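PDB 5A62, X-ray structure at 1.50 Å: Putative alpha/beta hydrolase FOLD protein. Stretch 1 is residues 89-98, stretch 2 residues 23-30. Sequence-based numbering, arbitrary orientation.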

# COMPACT_ATOMS: atom_id res chain seq x y z
N ASN A 89 -10.60 4.01 27.90
CA ASN A 89 -10.29 5.14 28.75
C ASN A 89 -8.91 5.07 29.32
O ASN A 89 -8.68 5.31 30.52
CB ASN A 89 -11.34 5.21 29.87
CG ASN A 89 -12.76 5.34 29.32
OD1 ASN A 89 -13.59 4.46 29.50
ND2 ASN A 89 -13.04 6.41 28.64
N ILE A 90 -7.97 4.73 28.43
CA ILE A 90 -6.53 4.73 28.78
C ILE A 90 -5.95 6.14 28.51
O ILE A 90 -5.81 6.53 27.35
CB ILE A 90 -5.81 3.70 27.86
CG1 ILE A 90 -6.44 2.33 27.96
CG2 ILE A 90 -4.31 3.56 28.14
CD1 ILE A 90 -6.54 1.84 29.35
N GLY A 91 -5.56 6.85 29.57
CA GLY A 91 -4.88 8.17 29.44
C GLY A 91 -3.37 8.16 29.17
O GLY A 91 -2.88 8.96 28.36
N LYS A 92 -2.63 7.32 29.91
CA LYS A 92 -1.14 7.23 29.78
C LYS A 92 -0.71 5.79 29.94
O LYS A 92 -1.08 5.14 30.91
CB LYS A 92 -0.36 8.08 30.80
CG LYS A 92 -0.23 9.55 30.39
CD LYS A 92 1.02 10.27 30.91
CE LYS A 92 2.03 10.49 29.78
NZ LYS A 92 3.41 10.83 30.25
N CYS A 93 0.10 5.30 29.01
CA CYS A 93 0.38 3.87 28.96
C CYS A 93 1.79 3.67 28.43
O CYS A 93 2.45 4.65 27.98
CB CYS A 93 -0.59 3.14 28.06
SG CYS A 93 -0.50 3.59 26.29
N THR A 94 2.25 2.45 28.44
CA THR A 94 3.45 2.05 27.75
C THR A 94 3.02 1.04 26.69
O THR A 94 2.25 0.13 26.98
CB THR A 94 4.46 1.47 28.69
OG1 THR A 94 4.96 2.58 29.47
CG2 THR A 94 5.62 0.81 27.97
N ILE A 95 3.58 1.12 25.49
CA ILE A 95 3.24 0.21 24.38
C ILE A 95 4.46 -0.66 24.07
O ILE A 95 5.54 -0.15 23.90
CB ILE A 95 2.85 1.01 23.16
CG1 ILE A 95 1.68 1.94 23.45
CG2 ILE A 95 2.46 0.08 22.04
CD1 ILE A 95 1.37 2.98 22.36
N ILE A 96 4.20 -1.93 23.99
CA ILE A 96 5.17 -2.97 23.67
C ILE A 96 4.75 -3.52 22.29
O ILE A 96 3.72 -4.15 22.19
CB ILE A 96 5.27 -4.08 24.68
CG1 ILE A 96 5.65 -3.46 26.05
CG2 ILE A 96 6.27 -5.11 24.22
CD1 ILE A 96 5.39 -4.40 27.17
N GLY A 97 5.59 -3.25 21.27
CA GLY A 97 5.22 -3.68 19.94
C GLY A 97 6.27 -4.46 19.24
O GLY A 97 7.43 -4.10 19.30
N HIS A 98 5.90 -5.57 18.60
CA HIS A 98 6.81 -6.45 17.89
C HIS A 98 6.62 -6.22 16.41
O HIS A 98 5.53 -6.32 15.89
CB HIS A 98 6.52 -7.93 18.23
CG HIS A 98 7.34 -8.92 17.47
ND1 HIS A 98 6.85 -10.17 17.15
CD2 HIS A 98 8.60 -8.90 17.05
CE1 HIS A 98 7.79 -10.84 16.50
NE2 HIS A 98 8.88 -10.10 16.44
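Stretch 2 23-30: SYPLVLIH

How does stretch 2 lie on stretch 1? It runs beside it as a neighbouring parallel strand. Over the paired residues both backbones are extended, and the axes of strands 93-98 and 25-29 run in nearly the same direction, crossing at -20° with a closest approach of 4.6 Å. The register pairs Thr94 with Leu26, Ile95 with Val27, Ile96 with Leu28 and Gly97 with Ile29.

What does Val27 do at the centre of this pairing? Its backbone bonds to the two residues on either side of its partner Ile95: Val27 N donates to Thr94 O at 3.0 Å, and Val27 O accepts from Ile96 N at 2.8 Å. This straddling of Ile95 is the normal parallel pattern. Ile29 repeats it around Gly97, with Ile29 N to Ile96 O and Ile29 O to His98 N both 2.9 Å. The side chain of Val27 (chi1 t) shares a face with Ile95, whose CG1 lies 4.2 Å from Val27 CB; on that same face Ile29 CD1 reaches Ile95 CG2 at 3.6 Å.

Where does Ile96, the residue of stretch 1 with the largest covered area, find its neighbours? It points to the opposite face, with Thr94, Leu26 and Leu28. Its CD1 packs 3.8 Å from Leu28 CD2 and 4.4 Å from Leu26 CD1, so one methyl packs against Leu28 and lies more loosely near Leu26.

How does the contact begin, at the N-terminal end? The CA-to-CB bond of Pro25 points toward stretch 1, and Pro25 CG meets Cys93 CB at 3.8 Å and Ile90 CG2 at 4.0 Å. Having no amide hydrogen, the proline offers only its carbonyl to the ladder: Thr94 N donates to Pro25 O at 3.2 Å. Beside it, Tyr24 reaches across so that Thr94 OG1 donates to Tyr24 OH at 2.9 Å, near the plane of the ring.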

# COMPACT_ATOMS: atom_id res chain seq x y z
N SER A 23 -4.64 -0.51 37.54
CA SER A 23 -3.23 -0.75 37.40
C SER A 23 -2.66 -0.06 36.16
O SER A 23 -3.40 0.25 35.23
CB SER A 23 -2.96 -2.22 37.29
OG SER A 23 -3.33 -2.94 38.48
N TYR A 24 -1.35 0.12 36.17
CA TYR A 24 -0.65 0.78 35.06
C TYR A 24 -0.80 -0.07 33.77
O TYR A 24 -0.49 -1.25 33.78
CB TYR A 24 0.83 0.97 35.39
CG TYR A 24 1.53 1.78 34.33
CD1 TYR A 24 1.43 3.15 34.29
CD2 TYR A 24 2.14 1.14 33.26
CE1 TYR A 24 2.01 3.90 33.27
CE2 TYR A 24 2.73 1.86 32.27
CZ TYR A 24 2.68 3.24 32.25
OH TYR A 24 3.18 4.07 31.23
N PRO A 25 -1.29 0.62 32.71
CA PRO A 25 -1.62 -0.13 31.47
C PRO A 25 -0.47 -0.27 30.47
O PRO A 25 0.20 0.69 30.13
CB PRO A 25 -2.70 0.70 30.88
CG PRO A 25 -2.33 2.11 31.25
CD PRO A 25 -1.75 2.00 32.61
N LEU A 26 -0.32 -1.51 30.05
CA LEU A 26 0.62 -1.89 28.99
C LEU A 26 -0.20 -2.41 27.83
O LEU A 26 -1.16 -3.16 28.01
CB LEU A 26 1.52 -3.01 29.46
CG LEU A 26 2.40 -2.74 30.69
CD1 LEU A 26 3.27 -3.90 31.03
CD2 LEU A 26 3.25 -1.52 30.56
N VAL A 27 0.18 -1.98 26.62
CA VAL A 27 -0.49 -2.37 25.40
C VAL A 27 0.44 -3.19 24.56
O VAL A 27 1.53 -2.70 24.28
CB VAL A 27 -0.93 -1.10 24.62
CG1 VAL A 27 -1.64 -1.47 23.33
CG2 VAL A 27 -1.80 -0.20 25.50
N LEU A 28 0.01 -4.37 24.18
CA LEU A 28 0.82 -5.33 23.42
C LEU A 28 0.34 -5.33 22.00
O LEU A 28 -0.84 -5.55 21.74
CB LEU A 28 0.81 -6.75 23.95
CG LEU A 28 1.03 -6.86 25.45
CD1 LEU A 28 1.02 -8.30 25.86
CD2 LEU A 28 2.32 -6.28 25.87
N ILE A 29 1.28 -5.15 21.04
CA ILE A 29 0.94 -5.11 19.60
C ILE A 29 1.77 -6.12 18.85
O ILE A 29 3.00 -6.02 18.81
CB ILE A 29 1.09 -3.72 19.03
CG1 ILE A 29 0.51 -2.63 19.95
CG2 ILE A 29 0.47 -3.65 17.67
CD1 ILE A 29 0.47 -1.25 19.34
N HIS A 30 1.10 -7.12 18.30
CA HIS A 30 1.70 -8.25 17.61
C HIS A 30 2.24 -7.89 16.22
O HIS A 30 1.95 -6.83 15.67
CB HIS A 30 0.69 -9.40 17.53
CG HIS A 30 -0.48 -9.13 16.64
ND1 HIS A 30 -0.38 -9.21 15.28
CD2 HIS A 30 -1.80 -8.86 16.89
CE1 HIS A 30 -1.56 -8.98 14.73
NE2 HIS A 30 -2.44 -8.74 15.68